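Local coordinates for penicillin-binding protein (Bacillus halodurans, PDB 3TG9) that probably binds beta-lactam antibiotics and may act on cell-wall peptides as a serine enzyme of the beta-lactamase and penicillin-binding protein family, at residues L34-A37 with E41-P44; S17-M22 with T49-A54; I65-E70 with Q173-A178; L59-A64 with A155-L160; A301-S306 with A326-F331. One frame throughout, in Å; residues are numbered along the deposited sequence.

Contact 1 (L34-A37 with E41-P44)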
# COMPACT_ATOMS: atom_id res chain seq x y z
N LEU B 34 23.56 2.12 0.05
CA LEU B 34 23.54 1.79 -1.37
C LEU B 34 22.10 1.53 -1.85
O LEU B 34 21.20 1.32 -1.04
CB LEU B 34 24.42 0.57 -1.65
CG LEU B 34 24.75 0.23 -3.11
CD1 LEU B 34 25.64 1.29 -3.74
CD2 LEU B 34 25.40 -1.14 -3.18
N GLY B 35 21.90 1.57 -3.16
CA GLY B 35 20.59 1.28 -3.74
C GLY B 35 19.57 2.37 -3.46
O GLY B 35 19.90 3.42 -2.91
N PHE B 36 18.32 2.10 -3.83
CA PHE B 36 17.24 3.06 -3.64
C PHE B 36 16.25 2.71 -2.53
O PHE B 36 15.72 1.59 -2.47
CB PHE B 36 16.47 3.28 -4.95
CG PHE B 36 17.26 4.01 -5.98
CD1 PHE B 36 17.42 5.37 -5.91
CD2 PHE B 36 17.88 3.32 -7.01
CE1 PHE B 36 18.17 6.04 -6.85
CE2 PHE B 36 18.63 3.99 -7.95
CZ PHE B 36 18.77 5.35 -7.87
N ALA B 37 16.03 3.69 -1.65
CA ALA B 37 14.91 3.67 -0.73
C ALA B 37 13.58 3.66 -1.50
O ALA B 37 12.65 2.93 -1.16
CB ALA B 37 14.97 4.87 0.20
N GLU B 41 10.80 6.83 -7.54
CA GLU B 41 11.18 8.23 -7.33
C GLU B 41 12.68 8.46 -7.26
O GLU B 41 13.12 9.58 -6.99
CB GLU B 41 10.52 8.76 -6.06
CG GLU B 41 9.01 8.60 -6.06
CD GLU B 41 8.35 9.48 -7.11
OE1 GLU B 41 8.83 10.62 -7.29
OE2 GLU B 41 7.36 9.03 -7.74
N ARG B 42 13.46 7.40 -7.46
CA ARG B 42 14.91 7.54 -7.48
C ARG B 42 15.43 8.22 -6.22
O ARG B 42 16.36 9.03 -6.28
CB ARG B 42 15.35 8.32 -8.71
CG ARG B 42 14.89 7.72 -10.02
CD ARG B 42 15.53 6.36 -10.23
NE ARG B 42 16.97 6.48 -10.41
CZ ARG B 42 17.58 6.46 -11.59
NH1 ARG B 42 16.86 6.31 -12.70
NH2 ARG B 42 18.90 6.58 -11.67
N ILE B 43 14.81 7.93 -5.08
CA ILE B 43 15.33 8.42 -3.82
C ILE B 43 16.32 7.39 -3.29
O ILE B 43 15.94 6.28 -2.92
CB ILE B 43 14.23 8.67 -2.78
CG1 ILE B 43 13.19 9.64 -3.34
CG2 ILE B 43 14.84 9.19 -1.48
CD1 ILE B 43 12.08 9.99 -2.36
N PRO B 44 17.61 7.75 -3.27
CA PRO B 44 18.65 6.80 -2.85
C PRO B 44 18.51 6.47 -1.38
O PRO B 44 18.07 7.32 -0.60
CB PRO B 44 19.96 7.59 -3.05
CG PRO B 44 19.58 8.81 -3.89
CD PRO B 44 18.15 9.09 -3.55

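Contact 2 (S17-M22 with T49-A54)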
# COMPACT_ATOMS: atom_id res chain seq x y z
N SER B 17 20.98 -3.29 -1.47
CA SER B 17 20.27 -2.04 -1.29
C SER B 17 19.85 -1.88 0.16
O SER B 17 18.99 -2.62 0.66
CB SER B 17 19.04 -1.97 -2.20
OG SER B 17 18.27 -0.81 -1.93
N GLY B 18 20.48 -0.94 0.85
CA GLY B 18 20.14 -0.64 2.22
C GLY B 18 21.22 0.22 2.85
O GLY B 18 21.89 0.99 2.15
N THR B 19 21.39 0.08 4.16
CA THR B 19 22.42 0.79 4.91
C THR B 19 23.10 -0.15 5.91
O THR B 19 22.44 -0.76 6.76
CB THR B 19 21.83 1.98 5.66
OG1 THR B 19 21.35 2.94 4.72
CG2 THR B 19 22.89 2.62 6.57
N ALA B 20 24.43 -0.26 5.81
CA ALA B 20 25.21 -1.02 6.78
C ALA B 20 25.99 -0.10 7.71
O ALA B 20 26.34 1.02 7.33
CB ALA B 20 26.15 -1.98 6.07
N LEU B 21 26.26 -0.57 8.92
CA LEU B 21 27.03 0.19 9.90
C LEU B 21 27.98 -0.72 10.68
O LEU B 21 27.66 -1.88 10.97
CB LEU B 21 26.09 0.93 10.86
CG LEU B 21 26.67 1.64 12.10
CD1 LEU B 21 25.72 2.70 12.59
CD2 LEU B 21 26.95 0.66 13.22
N MET B 22 29.16 -0.20 11.00
CA MET B 22 30.12 -0.92 11.86
C MET B 22 30.79 0.03 12.84
O MET B 22 31.30 1.07 12.45
CB MET B 22 31.19 -1.61 11.04
CG MET B 22 32.51 -1.68 11.78
SD MET B 22 33.89 -2.13 10.71
CE MET B 22 33.83 -3.91 10.82
N THR B 49 17.89 6.97 6.35
CA THR B 49 16.74 6.24 5.85
C THR B 49 16.28 5.21 6.88
O THR B 49 17.10 4.45 7.40
CB THR B 49 17.11 5.45 4.58
OG1 THR B 49 17.68 6.33 3.60
CG2 THR B 49 15.89 4.76 4.01
N ARG B 50 14.98 5.20 7.17
CA ARG B 50 14.42 4.17 8.04
C ARG B 50 14.08 2.89 7.30
O ARG B 50 13.52 2.93 6.20
CB ARG B 50 13.16 4.67 8.73
CG ARG B 50 13.42 5.64 9.83
CD ARG B 50 13.15 7.06 9.38
NE ARG B 50 12.82 7.85 10.55
CZ ARG B 50 11.91 8.80 10.59
NH1 ARG B 50 11.24 9.12 9.49
NH2 ARG B 50 11.69 9.44 11.73
N PHE B 51 14.42 1.76 7.91
CA PHE B 51 14.17 0.45 7.33
C PHE B 51 13.33 -0.41 8.26
O PHE B 51 13.51 -0.36 9.48
CB PHE B 51 15.49 -0.28 7.06
CG PHE B 51 16.35 0.37 6.01
CD1 PHE B 51 16.26 -0.04 4.68
CD2 PHE B 51 17.25 1.36 6.35
CE1 PHE B 51 17.06 0.54 3.72
CE2 PHE B 51 18.06 1.94 5.39
CZ PHE B 51 17.96 1.53 4.07
N GLY B 52 12.41 -1.18 7.70
CA GLY B 52 11.70 -2.19 8.47
C GLY B 52 12.69 -3.29 8.81
O GLY B 52 13.58 -3.58 8.01
N ILE B 53 12.54 -3.90 9.98
CA ILE B 53 13.52 -4.91 10.43
C ILE B 53 12.93 -6.29 10.76
O ILE B 53 13.63 -7.16 11.30
CB ILE B 53 14.34 -4.39 11.64
CG1 ILE B 53 13.49 -4.37 12.91
CG2 ILE B 53 14.89 -2.98 11.36
CD1 ILE B 53 14.24 -3.80 14.12
N ALA B 54 11.66 -6.49 10.43
CA ALA B 54 11.02 -7.78 10.65
C ALA B 54 11.24 -8.25 12.09
O ALA B 54 11.08 -7.45 13.02
CB ALA B 54 11.56 -8.79 9.66

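Contact 3 (I65-E70 with Q173-A178)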
# COMPACT_ATOMS: atom_id res chain seq x y z
N ILE B 65 9.51 -6.31 28.25
CA ILE B 65 9.00 -7.29 29.21
C ILE B 65 9.90 -7.36 30.44
O ILE B 65 9.43 -7.50 31.57
CB ILE B 65 8.88 -8.68 28.59
CG1 ILE B 65 7.63 -8.77 27.72
CG2 ILE B 65 8.85 -9.74 29.69
CD1 ILE B 65 6.34 -8.72 28.52
N CYS B 66 11.21 -7.26 30.21
CA CYS B 66 12.17 -7.26 31.31
C CYS B 66 12.02 -6.01 32.16
O CYS B 66 12.16 -6.07 33.38
CB CYS B 66 13.59 -7.39 30.77
SG CYS B 66 13.92 -9.01 30.05
N GLN B 67 11.72 -4.87 31.53
CA GLN B 67 11.55 -3.62 32.28
C GLN B 67 10.38 -3.71 33.24
O GLN B 67 10.42 -3.14 34.34
CB GLN B 67 11.34 -2.44 31.35
CG GLN B 67 12.53 -2.06 30.51
CD GLN B 67 12.21 -0.91 29.58
OE1 GLN B 67 11.05 -0.74 29.18
NE2 GLN B 67 13.22 -0.12 29.24
N LEU B 68 9.33 -4.40 32.83
CA LEU B 68 8.17 -4.60 33.69
C LEU B 68 8.55 -5.50 34.86
O LEU B 68 8.09 -5.30 35.98
CB LEU B 68 7.01 -5.21 32.90
CG LEU B 68 6.48 -4.36 31.74
CD1 LEU B 68 5.35 -5.08 31.05
CD2 LEU B 68 6.04 -2.99 32.23
N VAL B 69 9.38 -6.50 34.59
CA VAL B 69 9.86 -7.36 35.66
C VAL B 69 10.75 -6.57 36.60
O VAL B 69 10.54 -6.58 37.81
CB VAL B 69 10.58 -8.62 35.11
CG1 VAL B 69 11.11 -9.48 36.26
CG2 VAL B 69 9.63 -9.42 34.23
N GLU B 70 11.72 -5.84 36.05
CA GLU B 70 12.62 -5.03 36.87
C GLU B 70 11.87 -3.99 37.69
O GLU B 70 12.32 -3.59 38.77
CB GLU B 70 13.70 -4.35 36.01
CG GLU B 70 14.47 -3.25 36.73
CD GLU B 70 15.66 -2.72 35.94
OE1 GLU B 70 16.12 -3.44 35.03
OE2 GLU B 70 16.13 -1.59 36.22
N GLN B 173 3.22 -0.37 20.97
CA GLN B 173 4.00 0.63 20.26
C GLN B 173 4.32 1.86 21.12
O GLN B 173 5.46 2.37 21.12
CB GLN B 173 3.26 1.05 18.98
CG GLN B 173 3.05 -0.09 17.97
CD GLN B 173 1.90 -1.04 18.33
OE1 GLN B 173 1.20 -0.84 19.33
NE2 GLN B 173 1.69 -2.07 17.50
N GLU B 174 3.31 2.34 21.84
CA GLU B 174 3.49 3.46 22.75
C GLU B 174 4.53 3.13 23.81
O GLU B 174 5.41 3.94 24.11
CB GLU B 174 2.17 3.83 23.41
CG GLU B 174 1.28 4.72 22.56
CD GLU B 174 -0.11 4.87 23.14
OE1 GLU B 174 -0.51 4.04 23.98
OE2 GLU B 174 -0.82 5.81 22.73
N TYR B 175 4.44 1.93 24.39
CA TYR B 175 5.38 1.53 25.42
C TYR B 175 6.82 1.56 24.89
O TYR B 175 7.71 2.16 25.50
CB TYR B 175 5.05 0.15 26.00
CG TYR B 175 5.94 -0.19 27.18
CD1 TYR B 175 5.50 -0.01 28.48
CD2 TYR B 175 7.24 -0.65 26.99
CE1 TYR B 175 6.32 -0.29 29.57
CE2 TYR B 175 8.07 -0.94 28.07
CZ TYR B 175 7.60 -0.76 29.36
OH TYR B 175 8.41 -1.04 30.45
N VAL B 176 7.04 0.92 23.75
CA VAL B 176 8.40 0.77 23.23
C VAL B 176 9.02 2.09 22.80
O VAL B 176 10.17 2.37 23.11
CB VAL B 176 8.45 -0.25 22.07
CG1 VAL B 176 9.83 -0.24 21.42
CG2 VAL B 176 8.11 -1.64 22.57
N GLU B 177 8.25 2.90 22.07
CA GLU B 177 8.74 4.19 21.61
C GLU B 177 9.10 5.09 22.80
O GLU B 177 10.03 5.91 22.72
CB GLU B 177 7.69 4.85 20.68
CG GLU B 177 7.34 3.95 19.47
CD GLU B 177 6.31 4.55 18.51
OE1 GLU B 177 5.37 5.24 18.97
OE2 GLU B 177 6.43 4.30 17.29
N ALA B 178 8.39 4.92 23.90
CA ALA B 178 8.63 5.72 25.10
C ALA B 178 9.72 5.14 26.00
O ALA B 178 10.65 5.84 26.40
CB ALA B 178 7.32 5.88 25.88

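Contact 4 (L59-A64 with A155-L160)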
# COMPACT_ATOMS: atom_id res chain seq x y z
N LEU B 59 13.60 -8.29 20.03
CA LEU B 59 14.48 -7.83 21.11
C LEU B 59 13.87 -6.69 21.93
O LEU B 59 14.02 -6.66 23.15
CB LEU B 59 15.84 -7.39 20.55
CG LEU B 59 16.84 -6.79 21.55
CD1 LEU B 59 17.08 -7.73 22.72
CD2 LEU B 59 18.14 -6.48 20.86
N PHE B 60 13.20 -5.75 21.24
CA PHE B 60 12.58 -4.61 21.91
C PHE B 60 11.43 -5.12 22.77
O PHE B 60 11.14 -4.56 23.83
CB PHE B 60 12.02 -3.57 20.92
CG PHE B 60 12.98 -3.19 19.81
CD1 PHE B 60 14.33 -3.50 19.88
CD2 PHE B 60 12.52 -2.48 18.71
CE1 PHE B 60 15.19 -3.14 18.85
CE2 PHE B 60 13.38 -2.11 17.68
CZ PHE B 60 14.72 -2.45 17.76
N THR B 61 10.76 -6.16 22.30
CA THR B 61 9.67 -6.77 23.06
C THR B 61 10.23 -7.39 24.34
O THR B 61 9.66 -7.24 25.41
CB THR B 61 8.93 -7.83 22.24
OG1 THR B 61 8.48 -7.25 21.01
CG2 THR B 61 7.74 -8.37 23.01
N ALA B 62 11.36 -8.08 24.22
CA ALA B 62 11.99 -8.72 25.37
C ALA B 62 12.47 -7.66 26.35
O ALA B 62 12.30 -7.80 27.56
CB ALA B 62 13.12 -9.61 24.94
N ILE B 63 13.08 -6.61 25.83
CA ILE B 63 13.56 -5.52 26.67
C ILE B 63 12.39 -4.93 27.47
O ILE B 63 12.49 -4.70 28.67
CB ILE B 63 14.21 -4.41 25.83
CG1 ILE B 63 15.45 -4.93 25.11
CG2 ILE B 63 14.57 -3.19 26.70
CD1 ILE B 63 16.18 -3.87 24.29
N ALA B 64 11.28 -4.69 26.78
CA ALA B 64 10.10 -4.11 27.42
C ALA B 64 9.58 -5.01 28.53
O ALA B 64 9.24 -4.55 29.62
CB ALA B 64 9.01 -3.85 26.39
N ALA B 155 3.64 -15.98 17.17
CA ALA B 155 2.47 -15.73 18.01
C ALA B 155 2.89 -15.56 19.46
O ALA B 155 2.32 -14.77 20.21
CB ALA B 155 1.45 -16.86 17.86
N GLY B 156 3.92 -16.31 19.86
CA GLY B 156 4.43 -16.20 21.21
C GLY B 156 4.90 -14.80 21.56
O GLY B 156 4.82 -14.38 22.72
N PHE B 157 5.39 -14.07 20.57
CA PHE B 157 5.81 -12.69 20.83
C PHE B 157 4.67 -11.70 20.68
O PHE B 157 4.73 -10.59 21.23
CB PHE B 157 7.05 -12.31 20.02
CG PHE B 157 8.33 -12.58 20.76
CD1 PHE B 157 8.72 -13.88 21.05
CD2 PHE B 157 9.12 -11.53 21.22
CE1 PHE B 157 9.89 -14.14 21.75
CE2 PHE B 157 10.29 -11.78 21.93
CZ PHE B 157 10.68 -13.09 22.19
N ILE B 158 3.62 -12.09 19.96
CA ILE B 158 2.37 -11.34 20.00
C ILE B 158 1.81 -11.39 21.42
O ILE B 158 1.45 -10.36 21.99
CB ILE B 158 1.30 -11.91 19.04
CG1 ILE B 158 1.72 -11.73 17.59
CG2 ILE B 158 -0.04 -11.23 19.31
CD1 ILE B 158 1.79 -10.27 17.17
N LEU B 159 1.74 -12.60 21.99
CA LEU B 159 1.24 -12.78 23.35
C LEU B 159 2.01 -11.93 24.36
O LEU B 159 1.42 -11.32 25.26
CB LEU B 159 1.26 -14.26 23.75
CG LEU B 159 0.32 -15.17 22.94
CD1 LEU B 159 0.56 -16.64 23.23
CD2 LEU B 159 -1.13 -14.79 23.18
N LEU B 160 3.34 -11.88 24.22
CA LEU B 160 4.14 -11.02 25.07
C LEU B 160 3.74 -9.54 24.90
O LEU B 160 3.67 -8.78 25.86
CB LEU B 160 5.63 -11.23 24.80
CG LEU B 160 6.32 -12.49 25.36
CD1 LEU B 160 7.75 -12.60 24.85
CD2 LEU B 160 6.29 -12.53 26.88

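Contact 5 (A301-S306 with A326-F331)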
# COMPACT_ATOMS: atom_id res chain seq x y z
N ALA B 301 24.32 -7.11 15.40
CA ALA B 301 25.04 -7.85 16.42
C ALA B 301 25.92 -6.97 17.28
O ALA B 301 26.38 -5.91 16.86
CB ALA B 301 25.87 -8.95 15.78
N PHE B 302 26.15 -7.43 18.51
CA PHE B 302 27.11 -6.81 19.41
C PHE B 302 28.17 -7.85 19.75
O PHE B 302 27.86 -8.94 20.22
CB PHE B 302 26.42 -6.33 20.68
CG PHE B 302 27.35 -5.71 21.68
CD1 PHE B 302 27.92 -6.47 22.68
CD2 PHE B 302 27.66 -4.36 21.61
CE1 PHE B 302 28.78 -5.89 23.61
CE2 PHE B 302 28.52 -3.77 22.53
CZ PHE B 302 29.08 -4.54 23.52
N TYR B 303 29.43 -7.51 19.49
CA TYR B 303 30.53 -8.43 19.72
C TYR B 303 31.26 -8.05 21.00
O TYR B 303 32.06 -7.12 21.01
CB TYR B 303 31.47 -8.41 18.52
CG TYR B 303 30.77 -8.66 17.20
CD1 TYR B 303 30.71 -9.94 16.66
CD2 TYR B 303 30.16 -7.63 16.51
CE1 TYR B 303 30.06 -10.17 15.46
CE2 TYR B 303 29.50 -7.87 15.31
CZ TYR B 303 29.46 -9.14 14.79
OH TYR B 303 28.81 -9.36 13.59
N PRO B 304 30.99 -8.78 22.09
CA PRO B 304 31.50 -8.52 23.45
C PRO B 304 33.03 -8.40 23.50
O PRO B 304 33.57 -7.65 24.31
CB PRO B 304 31.06 -9.75 24.25
CG PRO B 304 29.92 -10.34 23.48
CD PRO B 304 30.20 -10.03 22.03
N THR B 305 33.71 -9.14 22.64
CA THR B 305 35.16 -9.16 22.63
C THR B 305 35.73 -7.79 22.27
O THR B 305 36.54 -7.22 23.01
CB THR B 305 35.70 -10.20 21.63
OG1 THR B 305 35.65 -11.50 22.23
CG2 THR B 305 37.13 -9.87 21.23
N SER B 306 35.30 -7.27 21.13
CA SER B 306 35.85 -6.03 20.61
C SER B 306 34.95 -4.87 20.95
O SER B 306 35.21 -3.73 20.55
CB SER B 306 36.03 -6.15 19.10
OG SER B 306 35.04 -7.00 18.54
N ALA B 326 30.79 -10.54 5.83
CA ALA B 326 31.90 -9.77 5.27
C ALA B 326 32.43 -8.74 6.25
O ALA B 326 33.63 -8.47 6.28
CB ALA B 326 31.48 -9.09 3.98
N ILE B 327 31.53 -8.18 7.05
CA ILE B 327 31.90 -7.12 7.98
C ILE B 327 32.50 -7.66 9.27
O ILE B 327 33.47 -7.10 9.78
CB ILE B 327 30.69 -6.24 8.36
CG1 ILE B 327 30.14 -5.49 7.14
CG2 ILE B 327 31.06 -5.27 9.46
CD1 ILE B 327 28.93 -4.58 7.46
N GLU B 328 31.93 -8.73 9.81
CA GLU B 328 32.43 -9.24 11.07
C GLU B 328 33.81 -9.87 10.87
O GLU B 328 34.59 -9.99 11.81
CB GLU B 328 31.43 -10.20 11.73
CG GLU B 328 31.07 -11.41 10.92
CD GLU B 328 30.11 -12.33 11.67
OE1 GLU B 328 29.37 -11.84 12.55
OE2 GLU B 328 30.09 -13.54 11.38
N ALA B 329 34.09 -10.24 9.62
CA ALA B 329 35.43 -10.66 9.22
C ALA B 329 36.44 -9.55 9.46
O ALA B 329 37.49 -9.77 10.07
CB ALA B 329 35.42 -11.05 7.75
N LEU B 330 36.11 -8.35 8.97
CA LEU B 330 36.92 -7.16 9.20
C LEU B 330 37.41 -7.06 10.64
O LEU B 330 38.54 -6.65 10.90
CB LEU B 330 36.14 -5.90 8.83
CG LEU B 330 36.29 -5.34 7.41
CD1 LEU B 330 36.31 -6.43 6.35
CD2 LEU B 330 35.18 -4.33 7.14
N PHE B 331 36.54 -7.42 11.58
CA PHE B 331 36.94 -7.50 12.98
C PHE B 331 38.10 -8.49 13.14
O PHE B 331 38.74 -8.58 14.19
CB PHE B 331 35.75 -7.93 13.84
CG PHE B 331 34.81 -6.82 14.18
CD1 PHE B 331 35.00 -6.05 15.32
CD2 PHE B 331 33.73 -6.53 13.36
CE1 PHE B 331 34.13 -5.02 15.65
CE2 PHE B 331 32.85 -5.50 13.68
CZ PHE B 331 33.05 -4.75 14.82

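Contact 1 (L34-A37 with E41-P44)
The carbonyl oxygen of Ile-43 is approached by two consecutive residues of 34-37: Ala-37 N lies 2.9 Å from Ile-43 O, and the ring of Phe-36 brings CD1 to 3.5 Å from the same oxygen. Ile-43 O lies at the edge of the ring, near its plane. Phe-36 and Pro-44 form an antiparallel non-hydrogen-bonded pair whose CA atoms are 4.1 Å apart, and their side chains diverge; even so, Phe-36 CE1 packs 4.3 Å from Pro-44 CG. The CG of Phe-36 stands opposite its carbonyl carbon (chi1 -70°), which turns the ring toward Arg-42. There the arginine chain, bent at chi2 and chi3, folds back so that CD stands above one face near the rim and NE comes 3.3 Å from Phe-36 CZ. The guanidinium plane is inclined 76° to the ring, so the two flat groups do not stack. Arg-42 and Ile-43 together face Asn-38, forming a G1 beta bulge, with Arg-42 in a positive-phi conformation (phi 53°). This small hairpin-like turn lies at the surface beyond the edge strand 30-34 of the large sheet. Asn-45 binds Leu-34 O, and Asn-315, just past strand 308-314, binds Phe-36 O; Ile-43 packs on Glu-41 of the second subunit.

Contact 2 (S17-M22 with T49-A54)
The backbones of 17-22 and 49-54 run well apart, with Gly-18 CA 7.9 Å from Phe-51 CA, and the gap is filled by the Phe-51 ring, which reaches the backbone of Gly-18 and the side chain of Thr-19. Strand 18-24 belongs to the large antiparallel sheet of the penicillin-binding protein and beta-lactamase fold, whereas strand 51-52 pairs with 231-232 in a separate two-stranded sheet; the contact joins the two sheets in the interior. The CB bond of Phe-51 points toward strand 18-24, and CG stands opposite the carbonyl carbon (chi1 -66°), which carries the far end of the ring onto the strand. There CZ lies 3.6 Å from Gly-18 CA, an approach made directly against backbone because glycine has no side chain at this position.

Thr-19 comes in from the next position along the strand, its side chain crossing that of Phe-51 at about a right angle. Phe-51 CE2 lies 3.8 Å from Thr-19 CB. The hydroxyl beside it is not left to the hydrocarbon: Thr-19 OG1 is hydrogen-bonded to Ser-33 OG on the neighbouring strand and to Glu-46 O in the segment leading to Thr-49, so a buried polar atom is gripped twice while its flank packs on the ring. Cys-313 of strand 308-314 and Asn-45 also touch Phe-51. At the meeting point, Thr-19 OG1 lies 3.5 Å from Phe-51 CE2.

Contact 3 (I65-E70 with Q173-A178)
The ring of Tyr-175 reaches helix 58-70 end first: Gln-67 OE1 sits at its edge, near the ring plane, and Leu-68 CD2 meets it obliquely on the CE1 side. Ala-64, one turn earlier on helix 58-70, and Val-164 and Ser-168 of helix 155-168 pack around the same ring. The phenol donates a hydrogen bond to the amide oxygen, with Tyr-175 OH 2.9 Å from Gln-67 OE1. The C=O...donor angle is 133° and the donor is tilted 27° from the carbonyl plane, while amide and ring are turned 62° against each other. Gln-67 runs extended beyond CG, and its CB also comes 3.4 Å from Tyr-175 OH, so the glutamine lies beside the hydroxyl along much of its length. The amide nitrogen is held too: Gln-67 NE2 is hydrogen-bonded to Asn-179 O and Leu-249 O, which fixes the rotation of the amide and presents the oxygen to the tyrosine. Leu-68 slides past the tyrosine in the opposite direction, its CD2 3.8 Å from Tyr-175 CE1. The tyrosine thus inserts its polar tip between one amide and one methyl group, and the buried hydroxyl is satisfied by the amide oxygen. Tyr-175 in this way ties helix 172-182 to helix 58-70, with helix 155-168 packed beside them, within the helical region of the penicillin-binding protein and beta-lactamase fold.

Contact 4 (L59-A64 with A155-L160)
Thr-61 and Phe-157 form the close part of this helix pair, with Thr-61 CB 3.8 Å from Phe-157 CD2, at the edge of the ring and near its plane. The methyl Thr-61 CG2 adds a second touch, pointing on toward helix 155-168 and reaching Leu-160 CB at 4.0 Å. Elsewhere the fit is looser: Ala-62 N is 4.5 Å from Phe-157 CE2, and the axes of the two short helical segments remain 10.3 Å apart at an angle of 37°. The wider side is not a solvent face, since all four touching residues are buried and Leu-97 of helix 93-98 packs on Ala-62 and Leu-160. Leu-160 CD1 lies over the centre of the Phe-157 ring. The Thr-61 hydroxyl turns to Ser-226 O, while Ser-226 OG binds Phe-157 O, so one serine spans both helices. Phe-157 also touches the group formed by Ser-55, Lys-58 and Tyr-152, which fits an SxxK motif with its second hydroxyl; this would put the pair next to the probable catalytic centre, of the kind found in serine penicillin-binding proteins.

Contact 5 (A301-S306 with A326-F331)
Two first torsions bring Tyr-303 and Glu-328 together: the tyrosine has CG opposite its carbonyl carbon (chi1 -53°), and Glu-328 has CG between its backbone N and carbonyl carbon, with the chain extended beyond. This lays the carboxylate across the end of the tyrosine, the side chains crossing at about a right angle and the ring and carboxylate planes steeply inclined, at 77°. Tyr-303 OH donates to Glu-328 OE1 at 2.7 Å, and the oxygen uses its anti lone pair, away from its partner oxygen. Glu-328 OE1 lies in the ring plane at the edge, 3.4 Å from Tyr-303 CE1, while Glu-328 CB comes 3.3 Å from Tyr-303 OH. The same OE1 makes a salt bridge with Lys-286 of strand 284-293, so this oxygen has two polar partners, and the nearby lysine would be expected to stabilise the ionised carboxylate.

Phe-331 supplies the apolar half of the contact. Its ring meets that of Tyr-303 obliquely, with planes at 32° and centroids 5.2 Å apart, and the nearest carbons are Tyr-303 CE2 and Phe-331 CE2 at 4.4 Å. Farther along the loop, Ser-306 OG lies 3.4 Å from Phe-331 CD1. Met-22 and Val-310 also pack on Phe-331, and Ile-327 reaches Ala-20 and Met-22 on strand 18-24. A C-terminal helix laid on one face of the central antiparallel sheet, as helix 320-330 is here alongside helix 7-13, belongs to the alpha/beta part of the beta-lactamase and penicillin-binding protein fold.

In the fold
Contacts 1, 2 and 5 gather round the large antiparallel sheet, whereas contacts 3 and 4 share helix 58-70 in the helical region. Contact 1 is nested in the loop closed by contact 2, and Leu-34 N lies 2.9 Å from Gly-18 O. Contact 5 meets contact 2 through Met-22, whose CE is 3.4 Å from Ile-327 CG2. Contacts 2 and 4 touch where Ile-53 CD1 lies 3.9 Å from Phe-60 CZ, close in sequence to the probable nucleophile Ser-55. Contacts 3 and 4 have centres about 10 Å apart; contact 1, at the periphery, lies about 34 Å from contact 3, centre to centre.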